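Local atomic coordinates of mandelate racemase/muconate lactonizing protein (Paenibacillus sp., PDB entry 3V5C), a protein that probably dehydrates galacturonate as a magnesium-dependent lyase of the enolase superfamily. Residues A[26-31]-A[153-158]; A[169-174]-A[210-215]; A[186-191]-A[218-223]; A[322-327]-A[363-368]; A[348-353]-A[357-362]. The protein carries 1 engineered substitution. All coordinates share one frame; numbering follows the deposited sequence.

Contact 1. Residues A[26-31]-A[153-158]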
# COMPACT_ATOMS: atom_id res chain seq x y z
N ARG A 26 3.28 6.63 14.02
CA ARG A 26 4.42 6.33 13.17
C ARG A 26 5.72 6.76 13.87
O ARG A 26 5.70 7.56 14.80
CB ARG A 26 4.29 6.89 11.74
CG ARG A 26 3.86 8.33 11.64
CD ARG A 26 3.91 8.83 10.16
NE ARG A 26 2.89 8.22 9.29
CZ ARG A 26 1.66 8.69 9.15
NH1 ARG A 26 1.28 9.77 9.82
NH2 ARG A 26 0.78 8.08 8.34
N ALA A 27 6.82 6.19 13.40
CA ALA A 27 8.10 6.38 14.09
C ALA A 27 8.57 7.83 13.99
O ALA A 27 9.23 8.33 14.91
CB ALA A 27 9.14 5.44 13.53
N ARG A 28 8.26 8.49 12.88
CA ARG A 28 8.64 9.88 12.71
C ARG A 28 7.44 10.64 12.15
O ARG A 28 6.75 10.15 11.25
CB ARG A 28 9.85 9.98 11.79
CG ARG A 28 10.38 11.42 11.57
CD ARG A 28 11.52 11.43 10.54
NE ARG A 28 11.01 11.13 9.20
CZ ARG A 28 11.36 10.09 8.47
NH1 ARG A 28 12.26 9.21 8.91
NH2 ARG A 28 10.80 9.92 7.27
N SER A 29 7.16 11.81 12.71
CA SER A 29 6.04 12.62 12.23
C SER A 29 6.18 12.97 10.75
O SER A 29 7.25 13.35 10.28
CB SER A 29 5.93 13.90 13.08
OG SER A 29 4.79 14.65 12.69
N ALA A 30 5.08 12.82 10.00
CA ALA A 30 5.10 13.08 8.56
C ALA A 30 4.59 14.48 8.26
O ALA A 30 3.52 14.88 8.73
CB ALA A 30 4.24 12.04 7.83
N GLY A 31 5.38 15.24 7.51
CA GLY A 31 5.03 16.60 7.16
C GLY A 31 3.98 16.71 6.07
O GLY A 31 3.21 15.77 5.84
N GLN A 153 18.15 13.97 3.90
CA GLN A 153 19.13 12.88 3.85
C GLN A 153 19.13 12.10 5.17
O GLN A 153 19.18 10.88 5.18
CB GLN A 153 20.54 13.40 3.55
CG GLN A 153 20.75 13.85 2.12
CD GLN A 153 22.11 14.51 1.94
OE1 GLN A 153 22.49 15.37 2.74
NE2 GLN A 153 22.83 14.10 0.92
N GLU A 154 19.09 12.83 6.28
CA GLU A 154 19.08 12.19 7.60
C GLU A 154 17.84 11.31 7.77
O GLU A 154 17.91 10.24 8.37
CB GLU A 154 19.16 13.24 8.71
CG GLU A 154 19.28 12.62 10.09
CD GLU A 154 19.46 13.67 11.18
OE1 GLU A 154 19.83 14.82 10.84
OE2 GLU A 154 19.21 13.35 12.36
N GLU A 155 16.72 11.75 7.22
CA GLU A 155 15.50 10.95 7.31
C GLU A 155 15.66 9.66 6.50
O GLU A 155 15.29 8.58 6.95
CB GLU A 155 14.27 11.76 6.86
CG GLU A 155 13.90 12.85 7.85
CD GLU A 155 12.56 13.48 7.58
OE1 GLU A 155 12.00 13.22 6.47
OE2 GLU A 155 12.04 14.20 8.47
N ALA A 156 16.25 9.77 5.31
CA ALA A 156 16.52 8.59 4.50
C ALA A 156 17.45 7.65 5.26
O ALA A 156 17.24 6.45 5.29
CB ALA A 156 17.10 8.97 3.16
N MET A 157 18.47 8.22 5.90
CA MET A 157 19.40 7.40 6.65
C MET A 157 18.75 6.71 7.86
O MET A 157 19.15 5.60 8.22
CB MET A 157 20.64 8.20 7.04
CG MET A 157 21.53 8.51 5.85
SD MET A 157 21.81 7.03 4.81
CE MET A 157 23.20 6.25 5.65
N GLN A 158 17.74 7.35 8.48
CA GLN A 158 16.96 6.71 9.54
C GLN A 158 16.31 5.43 9.01
O GLN A 158 16.37 4.39 9.65
CB GLN A 158 15.87 7.64 10.08
CG GLN A 158 16.39 8.86 10.84
CD GLN A 158 15.30 9.91 11.10
OE1 GLN A 158 14.11 9.60 11.09
NE2 GLN A 158 15.72 11.17 11.30
O HOH W 1 12.90 7.27 6.73

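Contact 2. Residues A[169-174]-A[210-215]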
# COMPACT_ATOMS: atom_id res chain seq x y z
N ILE A 169 10.27 9.80 -2.54
CA ILE A 169 10.46 11.16 -2.08
C ILE A 169 9.29 12.02 -2.53
O ILE A 169 8.96 12.05 -3.71
CB ILE A 169 11.76 11.72 -2.68
CG1 ILE A 169 12.94 10.82 -2.29
CG2 ILE A 169 11.96 13.17 -2.19
CD1 ILE A 169 14.14 10.96 -3.22
N LYS A 170 8.63 12.69 -1.59
CA LYS A 170 7.59 13.62 -1.95
C LYS A 170 8.21 14.83 -2.64
O LYS A 170 9.21 15.37 -2.16
CB LYS A 170 6.78 14.06 -0.74
CG LYS A 170 5.95 12.93 -0.11
CD LYS A 170 4.75 12.62 -1.00
CE LYS A 170 3.85 11.57 -0.38
NZ LYS A 170 4.27 10.22 -0.80
N VAL A 171 7.63 15.22 -3.77
CA VAL A 171 8.03 16.46 -4.44
C VAL A 171 6.76 17.28 -4.74
O VAL A 171 5.66 16.88 -4.36
CB VAL A 171 8.88 16.19 -5.71
CG1 VAL A 171 10.14 15.42 -5.35
CG2 VAL A 171 8.04 15.42 -6.76
N GLY A 172 6.92 18.43 -5.38
CA GLY A 172 5.79 19.34 -5.56
C GLY A 172 5.72 20.49 -4.58
O GLY A 172 4.66 21.10 -4.39
N ARG A 173 6.84 20.80 -3.93
CA ARG A 173 6.80 21.81 -2.89
C ARG A 173 6.28 23.16 -3.40
O ARG A 173 5.62 23.90 -2.66
CB ARG A 173 8.20 21.98 -2.31
CG ARG A 173 8.62 20.84 -1.42
CD ARG A 173 10.15 20.91 -1.19
NE ARG A 173 10.51 19.95 -0.18
CZ ARG A 173 10.57 18.64 -0.39
NH1 ARG A 173 10.86 17.82 0.61
NH2 ARG A 173 10.33 18.16 -1.61
N GLY A 174 6.54 23.47 -4.67
CA GLY A 174 6.11 24.73 -5.26
C GLY A 174 4.64 24.79 -5.70
O GLY A 174 4.17 25.85 -6.10
N ASN A 210 0.27 15.19 -7.61
CA ASN A 210 -0.39 15.97 -8.67
C ASN A 210 -0.08 17.46 -8.71
O ASN A 210 -0.78 18.23 -9.38
CB ASN A 210 -1.90 15.76 -8.62
CG ASN A 210 -2.30 14.36 -9.04
OD1 ASN A 210 -1.58 13.69 -9.80
ND2 ASN A 210 -3.44 13.89 -8.55
N ALA A 211 0.99 17.87 -8.04
CA ALA A 211 1.29 19.30 -7.92
C ALA A 211 2.04 19.89 -9.11
O ALA A 211 2.25 21.09 -9.16
CB ALA A 211 2.07 19.56 -6.65
N TYR A 212 2.46 19.04 -10.06
CA TYR A 212 3.14 19.55 -11.24
C TYR A 212 2.16 19.75 -12.40
O TYR A 212 0.97 19.46 -12.27
CB TYR A 212 4.24 18.57 -11.66
CG TYR A 212 5.46 18.51 -10.75
CD1 TYR A 212 5.76 19.53 -9.84
CD2 TYR A 212 6.35 17.44 -10.84
CE1 TYR A 212 6.90 19.46 -9.03
CE2 TYR A 212 7.47 17.36 -10.05
CZ TYR A 212 7.75 18.36 -9.16
OH TYR A 212 8.89 18.23 -8.41
N ASN A 213 2.66 20.30 -13.52
CA ASN A 213 2.02 20.16 -14.83
C ASN A 213 3.10 19.54 -15.73
O ASN A 213 4.19 19.17 -15.23
CB ASN A 213 1.49 21.51 -15.36
CG ASN A 213 2.57 22.58 -15.44
OD1 ASN A 213 3.77 22.29 -15.43
ND2 ASN A 213 2.14 23.84 -15.52
N LEU A 214 2.83 19.35 -17.01
CA LEU A 214 3.74 18.58 -17.83
C LEU A 214 5.11 19.26 -17.95
O LEU A 214 6.15 18.59 -17.89
CB LEU A 214 3.12 18.30 -19.20
CG LEU A 214 3.97 17.55 -20.23
CD1 LEU A 214 4.36 16.15 -19.73
CD2 LEU A 214 3.19 17.46 -21.56
N ASN A 215 5.12 20.58 -18.13
CA ASN A 215 6.39 21.29 -18.27
C ASN A 215 7.20 21.34 -16.97
O ASN A 215 8.42 21.21 -17.01
CB ASN A 215 6.21 22.68 -18.90
CG ASN A 215 6.32 22.64 -20.42
OD1 ASN A 215 6.90 21.73 -20.98
ND2 ASN A 215 5.77 23.66 -21.08

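Contact 3. Residues A[186-191]-A[218-223]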
# COMPACT_ATOMS: atom_id res chain seq x y z
N ARG A 186 14.11 23.26 -4.91
CA ARG A 186 14.32 22.55 -3.64
C ARG A 186 13.98 21.07 -3.82
O ARG A 186 14.72 20.22 -3.33
CB ARG A 186 13.55 23.22 -2.48
CG ARG A 186 13.36 22.39 -1.20
CD ARG A 186 14.26 22.71 -0.01
NE ARG A 186 14.30 24.11 0.44
CZ ARG A 186 13.75 24.60 1.56
NH1 ARG A 186 13.03 23.84 2.41
NH2 ARG A 186 13.94 25.88 1.86
N ASP A 187 12.89 20.77 -4.53
CA ASP A 187 12.56 19.38 -4.84
C ASP A 187 13.76 18.67 -5.44
O ASP A 187 14.13 17.58 -5.02
CB ASP A 187 11.44 19.26 -5.89
CG ASP A 187 10.05 19.60 -5.36
OD1 ASP A 187 9.79 19.61 -4.14
OD2 ASP A 187 9.19 19.87 -6.25
N ILE A 188 14.34 19.30 -6.47
CA ILE A 188 15.43 18.70 -7.24
C ILE A 188 16.64 18.42 -6.34
O ILE A 188 17.21 17.33 -6.37
CB ILE A 188 15.85 19.60 -8.41
CG1 ILE A 188 14.73 19.61 -9.46
CG2 ILE A 188 17.16 19.08 -9.04
CD1 ILE A 188 14.77 20.79 -10.42
N ALA A 189 17.01 19.43 -5.55
CA ALA A 189 18.14 19.33 -4.64
C ALA A 189 17.93 18.20 -3.64
O ALA A 189 18.86 17.46 -3.32
CB ALA A 189 18.34 20.63 -3.89
N ILE A 190 16.71 18.08 -3.13
CA ILE A 190 16.40 17.02 -2.18
C ILE A 190 16.51 15.64 -2.83
O ILE A 190 17.08 14.70 -2.26
CB ILE A 190 15.01 17.23 -1.55
CG1 ILE A 190 15.05 18.42 -0.59
CG2 ILE A 190 14.53 15.95 -0.84
CD1 ILE A 190 13.71 18.87 -0.06
N VAL A 191 15.94 15.49 -4.02
CA VAL A 191 16.05 14.22 -4.70
C VAL A 191 17.50 13.83 -4.95
O VAL A 191 17.89 12.71 -4.69
CB VAL A 191 15.25 14.21 -5.99
CG1 VAL A 191 15.47 12.88 -6.71
CG2 VAL A 191 13.76 14.41 -5.67
N LYS A 218 8.79 17.96 -16.85
CA LYS A 218 9.94 17.85 -17.74
C LYS A 218 11.14 18.61 -17.18
O LYS A 218 12.29 18.17 -17.35
CB LYS A 218 9.59 18.36 -19.13
CG LYS A 218 8.61 17.44 -19.86
CD LYS A 218 8.24 18.06 -21.21
CE LYS A 218 7.39 17.09 -22.01
NZ LYS A 218 6.96 17.71 -23.31
N GLU A 219 10.89 19.74 -16.53
CA GLU A 219 12.00 20.52 -15.97
C GLU A 219 12.69 19.73 -14.87
O GLU A 219 13.92 19.68 -14.81
CB GLU A 219 11.52 21.85 -15.42
CG GLU A 219 12.58 22.60 -14.65
CD GLU A 219 12.26 24.07 -14.51
OE1 GLU A 219 11.49 24.61 -15.35
OE2 GLU A 219 12.78 24.69 -13.56
N VAL A 220 11.89 19.10 -14.01
CA VAL A 220 12.44 18.31 -12.92
C VAL A 220 13.17 17.05 -13.43
O VAL A 220 14.29 16.75 -12.98
CB VAL A 220 11.34 17.93 -11.96
CG1 VAL A 220 11.83 16.89 -10.97
CG2 VAL A 220 10.81 19.18 -11.26
N LEU A 221 12.55 16.34 -14.36
CA LEU A 221 13.15 15.13 -14.92
C LEU A 221 14.46 15.44 -15.64
O LEU A 221 15.43 14.68 -15.52
CB LEU A 221 12.19 14.42 -15.86
CG LEU A 221 10.97 13.80 -15.18
CD1 LEU A 221 10.02 13.21 -16.20
CD2 LEU A 221 11.44 12.72 -14.22
N ALA A 222 14.50 16.55 -16.38
CA ALA A 222 15.72 16.93 -17.08
C ALA A 222 16.81 17.26 -16.06
O ALA A 222 17.94 16.78 -16.19
CB ALA A 222 15.47 18.10 -18.03
N ALA A 223 16.47 18.05 -15.05
CA ALA A 223 17.44 18.42 -14.03
C ALA A 223 18.02 17.17 -13.38
O ALA A 223 19.21 17.13 -13.04
CB ALA A 223 16.81 19.33 -12.98

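Contact 4. Residues A[322-327]-A[363-368]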
# COMPACT_ATOMS: atom_id res chain seq x y z
N SER A 322 -0.38 -6.08 1.60
CA SER A 322 0.40 -5.96 0.37
C SER A 322 1.44 -7.05 0.23
O SER A 322 1.63 -7.62 -0.84
CB SER A 322 1.10 -4.60 0.32
OG SER A 322 0.18 -3.53 0.33
N GLY A 323 2.16 -7.32 1.31
CA GLY A 323 3.15 -8.38 1.30
C GLY A 323 2.56 -9.73 0.87
O GLY A 323 3.14 -10.40 0.02
N HIS A 324 1.41 -10.10 1.41
CA HIS A 324 0.77 -11.35 1.00
C HIS A 324 0.23 -11.30 -0.43
O HIS A 324 0.30 -12.29 -1.15
CB HIS A 324 -0.36 -11.72 1.97
CG HIS A 324 0.12 -12.23 3.28
ND1 HIS A 324 0.07 -13.57 3.62
CD2 HIS A 324 0.66 -11.59 4.35
CE1 HIS A 324 0.55 -13.73 4.84
NE2 HIS A 324 0.92 -12.54 5.30
N LEU A 325 -0.29 -10.15 -0.85
CA LEU A 325 -0.85 -10.03 -2.19
C LEU A 325 0.21 -10.34 -3.24
O LEU A 325 -0.10 -10.87 -4.31
CB LEU A 325 -1.34 -8.60 -2.43
CG LEU A 325 -1.85 -8.27 -3.83
CD1 LEU A 325 -3.08 -9.11 -4.15
CD2 LEU A 325 -2.18 -6.78 -3.95
N SER A 326 1.45 -9.99 -2.94
CA SER A 326 2.53 -10.16 -3.90
C SER A 326 2.63 -11.58 -4.43
O SER A 326 3.07 -11.77 -5.56
CB SER A 326 3.87 -9.71 -3.31
OG SER A 326 4.35 -10.66 -2.40
N ALA A 327 2.21 -12.57 -3.64
CA ALA A 327 2.30 -13.96 -4.09
C ALA A 327 1.33 -14.29 -5.22
O ALA A 327 1.49 -15.32 -5.89
CB ALA A 327 2.13 -14.94 -2.92
N PRO A 363 -0.01 -18.53 10.31
CA PRO A 363 -1.35 -18.59 9.73
C PRO A 363 -1.97 -17.22 9.45
O PRO A 363 -1.71 -16.24 10.16
CB PRO A 363 -2.16 -19.34 10.80
CG PRO A 363 -1.13 -20.12 11.58
CD PRO A 363 0.07 -19.23 11.61
N GLY A 364 -2.82 -17.19 8.43
CA GLY A 364 -3.53 -15.98 8.05
C GLY A 364 -2.56 -14.90 7.62
O GLY A 364 -1.64 -15.13 6.82
N PHE A 365 -2.75 -13.69 8.14
CA PHE A 365 -1.84 -12.60 7.80
C PHE A 365 -0.66 -12.49 8.76
O PHE A 365 0.13 -11.57 8.66
CB PHE A 365 -2.57 -11.25 7.67
CG PHE A 365 -3.46 -11.16 6.45
CD1 PHE A 365 -2.93 -10.87 5.19
CD2 PHE A 365 -4.82 -11.37 6.57
CE1 PHE A 365 -3.74 -10.79 4.06
CE2 PHE A 365 -5.65 -11.28 5.46
CZ PHE A 365 -5.11 -11.00 4.19
N GLY A 366 -0.51 -13.45 9.67
CA GLY A 366 0.67 -13.48 10.52
C GLY A 366 0.73 -12.36 11.54
O GLY A 366 1.76 -12.14 12.16
N ILE A 367 -0.38 -11.65 11.71
CA ILE A 367 -0.47 -10.57 12.69
C ILE A 367 -1.23 -11.07 13.92
O ILE A 367 -2.30 -11.66 13.80
CB ILE A 367 -1.23 -9.38 12.10
CG1 ILE A 367 -0.50 -8.85 10.88
CG2 ILE A 367 -1.46 -8.31 13.16
CD1 ILE A 367 -1.26 -7.76 10.12
N VAL A 368 -0.66 -10.87 15.12
CA VAL A 368 -1.32 -11.35 16.32
C VAL A 368 -1.98 -10.18 17.04
O VAL A 368 -1.31 -9.27 17.53
CB VAL A 368 -0.33 -12.09 17.26
CG1 VAL A 368 -1.05 -12.59 18.51
CG2 VAL A 368 0.32 -13.23 16.50

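Contact 5. Residues A[348-353]-A[357-362]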
# COMPACT_ATOMS: atom_id res chain seq x y z
N SER A 348 5.38 -8.25 14.83
CA SER A 348 6.78 -8.61 15.02
C SER A 348 7.23 -9.85 14.22
O SER A 348 8.43 -10.12 14.08
CB SER A 348 7.07 -8.82 16.50
OG SER A 348 6.41 -9.97 16.98
N GLY A 349 6.27 -10.60 13.69
CA GLY A 349 6.60 -11.70 12.80
C GLY A 349 7.22 -11.23 11.49
O GLY A 349 7.90 -11.99 10.80
N TYR A 350 6.99 -9.97 11.14
CA TYR A 350 7.57 -9.38 9.94
C TYR A 350 8.87 -8.67 10.28
O TYR A 350 9.01 -8.10 11.36
CB TYR A 350 6.62 -8.33 9.35
CG TYR A 350 5.35 -8.87 8.74
CD1 TYR A 350 4.28 -9.29 9.55
CD2 TYR A 350 5.19 -8.94 7.37
CE1 TYR A 350 3.10 -9.77 8.99
CE2 TYR A 350 4.02 -9.42 6.80
CZ TYR A 350 2.98 -9.84 7.62
OH TYR A 350 1.81 -10.32 7.04
N ARG A 351 9.83 -8.69 9.35
CA ARG A 351 11.03 -7.90 9.52
C ARG A 351 11.50 -7.30 8.20
O ARG A 351 11.18 -7.83 7.13
CB ARG A 351 12.13 -8.72 10.19
CG ARG A 351 12.53 -9.95 9.42
CD ARG A 351 13.59 -10.78 10.17
NE ARG A 351 14.15 -11.80 9.29
CZ ARG A 351 15.20 -11.60 8.51
NH1 ARG A 351 15.82 -10.43 8.51
NH2 ARG A 351 15.64 -12.58 7.73
N ILE A 352 12.23 -6.19 8.28
CA ILE A 352 12.81 -5.54 7.11
C ILE A 352 14.32 -5.77 7.07
O ILE A 352 15.02 -5.60 8.09
CB ILE A 352 12.59 -4.01 7.11
CG1 ILE A 352 11.13 -3.63 7.35
CG2 ILE A 352 13.13 -3.39 5.82
CD1 ILE A 352 10.17 -4.28 6.38
N GLU A 353 14.83 -6.15 5.91
CA GLU A 353 16.27 -6.35 5.76
C GLU A 353 16.63 -6.11 4.30
O GLU A 353 15.99 -6.64 3.39
CB GLU A 353 16.68 -7.76 6.22
CG GLU A 353 18.17 -8.05 6.08
CD GLU A 353 18.52 -9.51 6.40
OE1 GLU A 353 17.93 -10.08 7.34
OE2 GLU A 353 19.40 -10.08 5.72
N ILE A 357 10.76 -6.80 2.74
CA ILE A 357 9.97 -7.22 3.88
C ILE A 357 9.86 -8.74 3.89
O ILE A 357 9.51 -9.35 2.87
CB ILE A 357 8.59 -6.51 3.94
CG1 ILE A 357 7.80 -6.90 5.18
CG2 ILE A 357 7.75 -6.78 2.67
CD1 ILE A 357 6.71 -5.87 5.55
N HIS A 358 10.22 -9.35 5.01
CA HIS A 358 10.12 -10.79 5.17
C HIS A 358 8.79 -11.13 5.80
O HIS A 358 8.53 -10.79 6.94
CB HIS A 358 11.29 -11.30 6.02
CG HIS A 358 12.61 -11.19 5.34
ND1 HIS A 358 13.38 -12.28 5.01
CD2 HIS A 358 13.29 -10.11 4.88
CE1 HIS A 358 14.48 -11.88 4.40
NE2 HIS A 358 14.44 -10.57 4.30
N VAL A 359 7.92 -11.75 5.01
CA VAL A 359 6.58 -12.10 5.46
C VAL A 359 6.65 -13.46 6.17
O VAL A 359 7.17 -14.41 5.59
CB VAL A 359 5.60 -12.18 4.27
CG1 VAL A 359 4.19 -12.48 4.75
CG2 VAL A 359 5.60 -10.86 3.49
N PRO A 360 6.14 -13.56 7.40
CA PRO A 360 6.22 -14.83 8.14
C PRO A 360 5.29 -15.90 7.53
O PRO A 360 4.30 -15.56 6.88
CB PRO A 360 5.71 -14.46 9.54
CG PRO A 360 4.78 -13.29 9.28
CD PRO A 360 5.51 -12.50 8.22
N ALA A 361 5.63 -17.17 7.72
CA ALA A 361 4.81 -18.26 7.20
C ALA A 361 3.74 -18.71 8.19
O ALA A 361 3.18 -19.81 8.06
CB ALA A 361 5.70 -19.44 6.82
N THR A 362 3.42 -17.84 9.13
CA THR A 362 2.41 -18.13 10.14
C THR A 362 0.98 -17.97 9.60
O THR A 362 0.77 -17.39 8.54
CB THR A 362 2.63 -17.22 11.35
OG1 THR A 362 2.82 -15.89 10.89
CG2 THR A 362 3.90 -17.64 12.10
O HOH W 2 9.51 -12.72 8.85
O HOH W 3 16.37 -9.21 2.64

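Contact 1. Residues A[26-31]-A[153-158]
One face of the Arg28 guanidinium is covered by the side chain of Glu155: CB lies 3.7 Å above the plane, over its centre, and the carboxylate continues over the NE side of the same face, its plane 22° from the guanidinium, so the two flat groups are stacked. At the edge, close to the guanidinium plane, sit Gln158 OE1 and a water. Arg28 NH1 donates to Gln158 OE1 at 2.9 Å, with an N-H...O angle of 157°; the donor stands above the amide plane and not on a lone pair. The same NH1 gives a bond to the water at 3.0 Å, and that water donates to the carbonyl Glu155 O at 2.7 Å, which ties the arginine to the helix backbone as well. Arg28 reaches out with CG anti to its own nitrogen (chi1 -178°) and bends at chi3, which lays the guanidinium across the helix surface. Its NH2 turns to Ser134 O on strand 126-135. The contact thus joins a corner of the strand 14-30, in the N-terminal part of the chain, to helix 145-161 beside the barrel. Between Arg28 NE and Glu155 OE2, 3.3 Å apart, the salt bridge is one of charge alone, since no N-H points at the oxygen. With Asp138 OD2 close to Glu155 OE1, the nearby arginine probably offsets some of the repulsion between the two carboxylates.

Contact 2. Residues A[169-174]-A[210-215]
Tyr212 carries its ring anti to its own carbonyl carbon (chi1 -71°), and this sends the phenol across the turn at Val171 and Gly172, where OH, CZ and CE1 do the touching. Val171 has CG1 anti to its carbonyl carbon (chi1 -59°), leaving CG2 between the backbone N and C and facing the phenol: CG2 lies 3.4 Å from Tyr212 OH and 3.8 Å from Tyr212 CZ. The two side chains cross at about a right angle, the ring meeting the valine obliquely. Beside them Gly172 CA is 3.6 Å from Tyr212 CE1, and Ala211 CB closes on Gly172 O at 3.8 Å. Gly172, at a phi of 99°, lets the backbone come close to Ala211. No hydrogen bond spans the two segments; instead Asp187 of helix 180-198 receives both Tyr212 OH and Gly172 N on its OD2, fixing the phenol and the turn together. Lys170, just before, pairs with Asp207 on the next strand. Two successive loops, following the parallel strands 167-170 and 204-207 and leading toward helices 180-198 and 214-223, thus pack side by side, as neighbouring beta-alpha units do in the TIM-type barrel of enolase-superfamily enzymes.

Contact 3. Residues A[186-191]-A[218-223]
Ile188 spans the gap between the two helices and meets Val220 and Ala223. Its CB starts from the side of helix 180-198 that faces helix 214-223, with the two backbones nearest at Ile188 CA and Val220 CA, 6.4 Å apart. From CB the chain divides. The CG2 branch, anti to the backbone N, comes within 4.0 Å of Ala223 CB. The CG1 branch lies anti to the carbonyl carbon (chi1 -70°) and borders on both partners: Ile188 CG1 is 4.1 Å from Ala223 CB and 4.3 Å from Val220 CG1. The extended second torsion (chi2 160°) then carries CD1 onward to the tip, which rests 3.6 Å from Ala223 CB and 4.2 Å from Val220 CA. All three outer carbons of the isoleucine therefore gather round one methyl group, while Val220 offers its backbone carbon and one methyl alongside.

Helices 180-198 and 214-223 are consecutive outer helices of the TIM-type barrel, separated in the chain by strand 204-207, and this is the apolar packing of one beta-alpha unit against the next. Val220 and Ala223, about one turn apart, both present themselves to the isoleucine.

No hydrogen bond crosses between the segments. The polar residues nearby bind elsewhere: Asp187 holds Arg173, Tyr212 and Gly172, and Arg186 pairs with Asp139. Farther along, Val220 also touches Thr184 in helix 180-198, and Leu221, directed away from Ile188, packs on Leu246 and Trp249 of helix 240-253, the next helix round the barrel.

Contact 4. Residues A[322-327]-A[363-368]
The imidazole of His324 and the phenyl of Phe365 meet as a T-shaped pair: the edge of Phe365 is set toward the face of His324, with centroids 5.1 Å apart and planes at 72°. The touching atom is Phe365 CD1, offset toward the rim of the imidazole and 3.8 Å from both CG and CD2 of His324. Behind CD1, Phe365 CE1 lies 4.1 Å from His324 CB. Through CE1 and NE2 the imidazole also approaches the backbone of the loop, His324 CE1 lying 3.3 Å from Gly364 O and His324 NE2 3.6 Å from Phe365 O. In His324 the ring is anti to the carbonyl carbon (chi1 -74°), which directs it off helix 317-325 toward the loop.

That loop is a type II' beta turn from Pro363 to Gly366, closed by a bond from Gly366 N to Pro363 O of 3.1 Å. Gly364 occupies its second position with phi 63°, and Phe365 follows at the third. The turn thus presents a carbonyl and a phenyl ring together to His324 of helix 317-325, in the part of the barrel domain where the chain leaves strand 356-359 for strand 368-369.

Farther out, Tyr350 OH is hydrogen-bonded to Phe365 O and makes a weak bond with His324 NE2, so one hydroxyl links both partners. Asp101 accepts from the backbone N of Phe365, Tyr112 brings its ring to His324, and Val111 touches both His324 and Phe365. Along the 322-327 segment, Ser326 OG donates to Gly323 O at 2.7 Å.

Contact 5. Residues A[348-353]-A[357-362]
Arg351 stacks on His358 within the beta hairpin of strands 351-353 and 356-359, and Tyr350 meets Pro360 just beyond it; the second strand also pairs with strand 126-135 of the barrel. The Tyr350 ring takes Pro360 CD squarely over its face: CD stands 3.4 Å from the ring centroid and 1° off the normal, a CH-pi contact in which the two side chains cross at about a right angle. Val359 runs side by side with the tyrosine, pointing the same way, its CG1 3.7 Å from Tyr350 CE2. Ile357 CD1 reaches Tyr350 CD2, and its CB meets the tip of Ile352, the two isoleucines sharing one sheet face as a non-hydrogen-bonded pair. The tyrosine hydroxyl is hydrogen-bonded to Phe365 O.

On the other face Arg351 and His358 form the hydrogen-bonded pair. Arg351 starts with CG between backbone N and carbonyl carbon (chi1 59°) and then extends, so that its guanidinium lies flat on the imidazole, centres 4.1 Å apart and planes at 25°. Glu353 CD lies at the guanidinium edge, but the modelled salt bridge is implausibly short and its detail doubtful. The backbone bonds are unequal: His358 N donates to Arg351 O at 2.8 Å in a straight line, whereas Arg351 N to His358 O is weak at 3.5 Å. Before strand 351-353 begins, a water donates to both Gly349 O and His358 O. A second water joins Glu353 O to the ring of His358, 2.9 Å from its NE2 and in the imidazole plane.

Overall arrangement
Contacts 1, 2 and 3 open in that order along the chain, followed by 4 and 5. Contacts 2 and 3, about 10 Å between centres, interlock: their segments alternate, both use helix 214-223, and Asp187 bridges them. Contacts 4 and 5, about 9 Å between centres, lie far from that pair and meet through Tyr350; hairpin 351-359 falls within the chain between the two halves of contact 4. Contacts 2 and 5 reach the same barrel sheet, on opposite sides of the chain's centre, about 34 Å apart between centres. Contact 1, centred about 20 to 26 Å from all the others, ties the N-terminal strand to the barrel domain, which holds the magnesium ligands Glu238 and Asp261.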